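Side-chain contacts in dehydroascorbate reductase (Chlamydomonas reinhardtii, PDB 5XFT), which probably reduces dehydroascorbate to ascorbate at the expense of glutathione, as a member of the DHAR family of the glutathione S-transferase superfamily: residues I43-K48 against G58-I63; A109-P114 against V166-H171. One frame throughout, in Å; residues are numbered along the deposited sequence.

Interaction 1. Residues I43-K48 against G58-I63; sequences IDFDNK and GKVPVI
With CG1 of Val60 turned opposite its carbonyl carbon (chi1 -66°), the two methyls of this valine split between two partners, CG1 going to Ile43 and CG2 to Phe45. On the other side, Ile43 offers its CG1 methylene, which lies 3.8 Å from Val60 CG1. The two side chains run past each other in opposite directions. Phe45 reaches across with its far edge: CZ comes to 3.7 Å from Val60 CG2 and CE1 to 3.8 Å from that same Val60 CG2, the methyl sitting in the ring plane at the rim and not over a face. Val60 thus carries the apolar part of the contact, and its side chain also touches Cys24.

The polar part is slight. Lys48 bends at chi3 (-89°) and brings CD and NZ alongside Gly58 O; NZ makes a weak hydrogen bond of 3.3 Å to Gly58 O, and CD of Lys48 is equally near that oxygen. Lys59 NZ stands 5.9 Å from Lys48 NZ, close enough that the two like charges may be felt, though solvent probably screens them.

Phe45 is presented by a tight type I turn, Asp44 to Asn47. Asn47 N closes it on Asp44 O at 2.8 Å. Asp44 OD2 accepts from Asp46 N at 3.0 Å, an Asx turn; the N-H comes in from above the carboxylate plane. Past Val60 comes a cis peptide bond to Pro61, leading into strand 62-64. A cis-proline just before this strand, facing the start of the helix that carries Cys24, is a hallmark of the thioredoxin-like N-terminal domain of glutathione S-transferases.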
loop_
_atom_site.group_PDB
_atom_site.type_symbol
_atom_site.label_atom_id
_atom_site.label_comp_id
_atom_site.label_asym_id
_atom_site.label_seq_id
_atom_site.Cartn_x
_atom_site.Cartn_y
_atom_site.Cartn_z
ATOM N N ILE A 43 2.613 -12.722 10.012
ATOM C CA ILE A 43 2.775 -14.005 9.347
ATOM C C ILE A 43 4.181 -14.046 8.767
ATOM O O ILE A 43 4.583 -13.150 8.011
ATOM C CB ILE A 43 1.723 -14.214 8.248
ATOM C CG1 ILE A 43 0.300 -14.080 8.808
ATOM C CG2 ILE A 43 1.941 -15.557 7.566
ATOM C CD1 ILE A 43 -0.141 -15.219 9.689
ATOM N N ASP A 44 4.930 -15.073 9.140
ATOM C CA ASP A 44 6.230 -15.337 8.545
ATOM C C ASP A 44 6.017 -16.136 7.265
ATOM O O ASP A 44 5.537 -17.271 7.315
ATOM C CB ASP A 44 7.109 -16.084 9.552
ATOM C CG ASP A 44 8.365 -16.679 8.934
ATOM O OD1 ASP A 44 8.909 -17.624 9.542
ATOM O OD2 ASP A 44 8.806 -16.224 7.858
ATOM N N PHE A 45 6.363 -15.538 6.119
ATOM C CA PHE A 45 6.111 -16.178 4.832
ATOM C C PHE A 45 6.882 -17.479 4.664
ATOM O O PHE A 45 6.533 -18.282 3.792
ATOM C CB PHE A 45 6.457 -15.229 3.682
ATOM C CG PHE A 45 5.369 -14.250 3.353
ATOM C CD1 PHE A 45 4.180 -14.248 4.066
ATOM C CD2 PHE A 45 5.536 -13.329 2.326
ATOM C CE1 PHE A 45 3.181 -13.340 3.764
ATOM C CE2 PHE A 45 4.540 -12.418 2.015
ATOM C CZ PHE A 45 3.361 -12.424 2.735
ATOM N N ASP A 46 7.918 -17.706 5.465
ATOM C CA ASP A 46 8.642 -18.969 5.449
ATOM C C ASP A 46 8.035 -20.001 6.389
ATOM O O ASP A 46 8.609 -21.082 6.549
ATOM C CB ASP A 46 10.115 -18.743 5.805
ATOM C CG ASP A 46 10.845 -17.889 4.777
ATOM O OD1 ASP A 46 11.140 -16.712 5.078
ATOM O OD2 ASP A 46 11.123 -18.394 3.667
ATOM N N ASN A 47 6.888 -19.701 7.003
ATOM C CA ASN A 47 6.279 -20.604 7.972
ATOM C C ASN A 47 4.820 -20.234 8.220
ATOM O O ASN A 47 4.439 -19.904 9.348
ATOM C CB ASN A 47 7.064 -20.574 9.286
ATOM C CG ASN A 47 6.974 -21.877 10.051
ATOM O OD1 ASN A 47 7.736 -22.810 9.793
ATOM N ND2 ASN A 47 6.046 -21.950 10.999
ATOM N N LYS A 48 3.995 -20.287 7.176
ATOM C CA LYS A 48 2.626 -19.809 7.296
ATOM C C LYS A 48 1.760 -20.869 7.967
ATOM O O LYS A 48 1.988 -22.064 7.767
ATOM C CB LYS A 48 2.057 -19.468 5.925
ATOM C CG LYS A 48 2.803 -18.353 5.215
ATOM C CD LYS A 48 2.113 -17.949 3.923
ATOM C CE LYS A 48 2.587 -18.762 2.740
ATOM N NZ LYS A 48 2.457 -17.942 1.498
ATOM N N GLY A 58 -3.376 -18.715 1.516
ATOM C CA GLY A 58 -2.031 -18.452 1.985
ATOM C C GLY A 58 -1.645 -16.991 1.994
ATOM O O GLY A 58 -0.488 -16.666 2.267
ATOM N N LYS A 59 -2.584 -16.097 1.727
ATOM C CA LYS A 59 -2.277 -14.702 1.483
ATOM C C LYS A 59 -2.655 -13.838 2.676
ATOM O O LYS A 59 -3.466 -14.210 3.536
ATOM C CB LYS A 59 -3.004 -14.197 0.231
ATOM C CG LYS A 59 -2.626 -14.952 -1.027
ATOM C CD LYS A 59 -1.124 -14.966 -1.223
ATOM C CE LYS A 59 -0.771 -15.456 -2.601
ATOM N NZ LYS A 59 -1.319 -16.814 -2.858
ATOM N N VAL A 60 -2.037 -12.667 2.699
ATOM C CA VAL A 60 -2.336 -11.616 3.647
ATOM C C VAL A 60 -2.570 -10.403 2.759
ATOM O O VAL A 60 -2.084 -10.372 1.632
ATOM C CB VAL A 60 -1.187 -11.424 4.653
ATOM C CG1 VAL A 60 -1.038 -12.655 5.550
ATOM C CG2 VAL A 60 0.112 -11.154 3.921
ATOM N N PRO A 61 -3.302 -9.389 3.242
ATOM C CA PRO A 61 -3.893 -9.241 4.578
ATOM C C PRO A 61 -5.097 -10.126 4.826
ATOM O O PRO A 61 -5.839 -10.474 3.895
ATOM C CB PRO A 61 -4.358 -7.784 4.594
ATOM C CG PRO A 61 -4.533 -7.428 3.175
ATOM C CD PRO A 61 -3.469 -8.162 2.433
ATOM N N VAL A 62 -5.298 -10.473 6.090
ATOM C CA VAL A 62 -6.552 -11.056 6.544
ATOM C C VAL A 62 -6.950 -10.288 7.794
ATOM O O VAL A 62 -6.081 -9.868 8.558
ATOM C CB VAL A 62 -6.417 -12.574 6.824
ATOM C CG1 VAL A 62 -7.740 -13.168 7.264
ATOM C CG2 VAL A 62 -5.906 -13.318 5.588
ATOM N N ILE A 63 -8.248 -10.046 7.981
ATOM C CA ILE A 63 -8.703 -9.460 9.233
ATOM C C ILE A 63 -9.633 -10.438 9.935
ATOM O O ILE A 63 -10.142 -11.395 9.349
ATOM C CB ILE A 63 -9.400 -8.093 9.072
ATOM C CG1 ILE A 63 -10.786 -8.250 8.451
ATOM C CG2 ILE A 63 -8.526 -7.093 8.320
ATOM C CD1 ILE A 63 -11.754 -7.214 8.971
#

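Interaction 2. Residues A109-P114 against V166-H171; sequences AILIGP and VVALKH
Leu169 CD2 is the methyl on which the packing converges: Ile110 CG2 lies 3.7 Å from Leu169 CD2, and Leu111 CD2 lies 3.8 Å from the same Leu169 CD2. Ile110 and Leu169 cross at about a right angle, whereas Leu111 meets Leu169 more slantwise. CG of Leu169 is opposite its carbonyl carbon (chi1 -76°), and chi2 of -177° sets CD1 anti to CA and turns CD2, the other branch, toward the facing helix, although the CB itself is not aimed there. The other branch of Leu111 has a separate partner, its CD1 resting 3.7 Å from Ala168 CB. The CA atoms of Leu111 and Leu169 are 7.2 Å apart.

All four residues are buried, and across the two segments the contact is purely apolar, with no hydrogen bond. The outward side is quite different: Ile112 and Pro114, further along the first segment, are exposed and make no contact across the two segments; the same holds for Lys170 and His171 on the second.

Phe107, earlier on helix 103-112 itself, also touches Ala168 and Leu169. Ile110 and Leu169 both touch Leu125 of helix 118-138, and Trp211 of helix 204-212 packs on Leu111, so helix 103-112 and the later part of helix 153-173 meet with these two further helices beside them.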
loop_
_atom_site.group_PDB
_atom_site.type_symbol
_atom_site.label_atom_id
_atom_site.label_comp_id
_atom_site.label_asym_id
_atom_site.label_seq_id
_atom_site.Cartn_x
_atom_site.Cartn_y
_atom_site.Cartn_z
ATOM N N ALA A 109 6.974 -5.172 -13.670
ATOM C CA ALA A 109 7.501 -5.669 -14.935
ATOM C C ALA A 109 8.866 -5.068 -15.235
ATOM O O ALA A 109 9.678 -5.680 -15.939
ATOM C CB ALA A 109 6.523 -5.368 -16.071
ATOM N N ILE A 110 9.126 -3.869 -14.717
ATOM C CA ILE A 110 10.450 -3.275 -14.834
ATOM C C ILE A 110 11.442 -4.024 -13.956
ATOM O O ILE A 110 12.550 -4.358 -14.392
ATOM C CB ILE A 110 10.392 -1.780 -14.476
ATOM C CG1 ILE A 110 9.621 -1.004 -15.547
ATOM C CG2 ILE A 110 11.802 -1.216 -14.267
ATOM C CD1 ILE A 110 9.288 0.395 -15.138
ATOM N N LEU A 111 11.057 -4.317 -12.710
ATOM C CA LEU A 111 12.020 -4.945 -11.806
ATOM C C LEU A 111 12.349 -6.374 -12.222
ATOM O O LEU A 111 13.518 -6.774 -12.193
ATOM C CB LEU A 111 11.510 -4.922 -10.367
ATOM C CG LEU A 111 11.770 -3.646 -9.558
ATOM C CD1 LEU A 111 11.460 -3.879 -8.080
ATOM C CD2 LEU A 111 13.198 -3.146 -9.741
ATOM N N ILE A 112 11.344 -7.163 -12.604
ATOM C CA ILE A 112 11.532 -8.607 -12.713
ATOM C C ILE A 112 11.018 -9.155 -14.039
ATOM O O ILE A 112 10.711 -10.347 -14.147
ATOM C CB ILE A 112 10.857 -9.332 -11.532
ATOM C CG1 ILE A 112 9.346 -9.128 -11.553
ATOM C CG2 ILE A 112 11.401 -8.840 -10.203
ATOM C CD1 ILE A 112 8.642 -9.776 -10.375
ATOM N N GLY A 113 10.945 -8.309 -15.061
ATOM C CA GLY A 113 10.429 -8.727 -16.343
ATOM C C GLY A 113 11.508 -8.999 -17.373
ATOM O O GLY A 113 12.703 -8.808 -17.127
ATOM N N PRO A 114 11.098 -9.470 -18.550
ATOM C CA PRO A 114 12.053 -9.652 -19.649
ATOM C C PRO A 114 12.600 -8.320 -20.139
ATOM O O PRO A 114 11.907 -7.302 -20.146
ATOM C CB PRO A 114 11.218 -10.341 -20.736
ATOM C CG PRO A 114 10.060 -10.950 -20.010
ATOM C CD PRO A 114 9.773 -10.030 -18.864
ATOM N N VAL A 166 9.417 3.989 -5.902
ATOM C CA VAL A 166 10.573 4.876 -5.820
ATOM C C VAL A 166 11.731 4.187 -5.101
ATOM O O VAL A 166 12.877 4.228 -5.571
ATOM C CB VAL A 166 10.197 6.228 -5.174
ATOM C CG1 VAL A 166 9.093 6.908 -5.971
ATOM C CG2 VAL A 166 9.771 6.072 -3.725
ATOM N N VAL A 167 11.451 3.496 -3.990
ATOM C CA VAL A 167 12.531 2.882 -3.217
ATOM C C VAL A 167 13.205 1.779 -4.023
ATOM O O VAL A 167 14.425 1.793 -4.246
ATOM C CB VAL A 167 12.001 2.350 -1.876
ATOM C CG1 VAL A 167 13.054 1.491 -1.196
ATOM C CG2 VAL A 167 11.591 3.506 -0.975
ATOM N N ALA A 168 12.412 0.810 -4.481
ATOM C CA ALA A 168 12.972 -0.350 -5.161
ATOM C C ALA A 168 13.629 0.039 -6.476
ATOM O O ALA A 168 14.706 -0.467 -6.810
ATOM C CB ALA A 168 11.882 -1.394 -5.395
ATOM N N LEU A 169 12.997 0.932 -7.241
ATOM C CA LEU A 169 13.584 1.315 -8.521
ATOM C C LEU A 169 14.889 2.072 -8.320
ATOM O O LEU A 169 15.860 1.842 -9.049
ATOM C CB LEU A 169 12.598 2.147 -9.335
ATOM C CG LEU A 169 11.450 1.402 -10.018
ATOM C CD1 LEU A 169 10.634 2.385 -10.833
ATOM C CD2 LEU A 169 11.955 0.273 -10.889
ATOM N N LYS A 170 14.937 2.963 -7.326
ATOM C CA LYS A 170 16.188 3.657 -7.039
ATOM C C LYS A 170 17.277 2.679 -6.621
ATOM O O LYS A 170 18.449 2.856 -6.973
ATOM C CB LYS A 170 15.968 4.716 -5.961
ATOM C CG LYS A 170 17.246 5.328 -5.402
ATOM C CD LYS A 170 18.043 6.057 -6.471
ATOM C CE LYS A 170 19.191 6.845 -5.856
ATOM N NZ LYS A 170 20.126 5.978 -5.083
ATOM N N HIS A 171 16.913 1.628 -5.885
ATOM C CA HIS A 171 17.945 0.729 -5.376
ATOM C C HIS A 171 18.448 -0.241 -6.443
ATOM O O HIS A 171 19.659 -0.466 -6.567
ATOM C CB HIS A 171 17.425 -0.043 -4.170
ATOM C CG HIS A 171 18.386 -1.064 -3.654
ATOM N ND1 HIS A 171 18.390 -2.371 -4.093
ATOM C CD2 HIS A 171 19.383 -0.968 -2.745
ATOM C CE1 HIS A 171 19.345 -3.039 -3.470
ATOM N NE2 HIS A 171 19.960 -2.211 -2.645
#

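In the fold
Starting from the N terminus, the chain runs through strand 5-12, helix 22-33 and strand 38-43 before interaction 1 closes a short loop: only nine residues, mostly helix 50-56, separate its two segments. It ties the exit of strand 38-43 to the approach to strand 62-64, both of which pair with strand 5-12. Interaction 2 opens later and closes a much longer, largely helical excursion of 51 residues, joining helix 103-112 to helix 153-173 in the all-helical part. The two follow in series, neither nested nor crossing. The centres of interactions 1 and 2 are about 24 Å apart. Between interactions 1 and 2 the nearest atoms are about 13 Å apart, with no touch. The C-terminal part of the chain, helix 204-212 and the residues after it, comes near both.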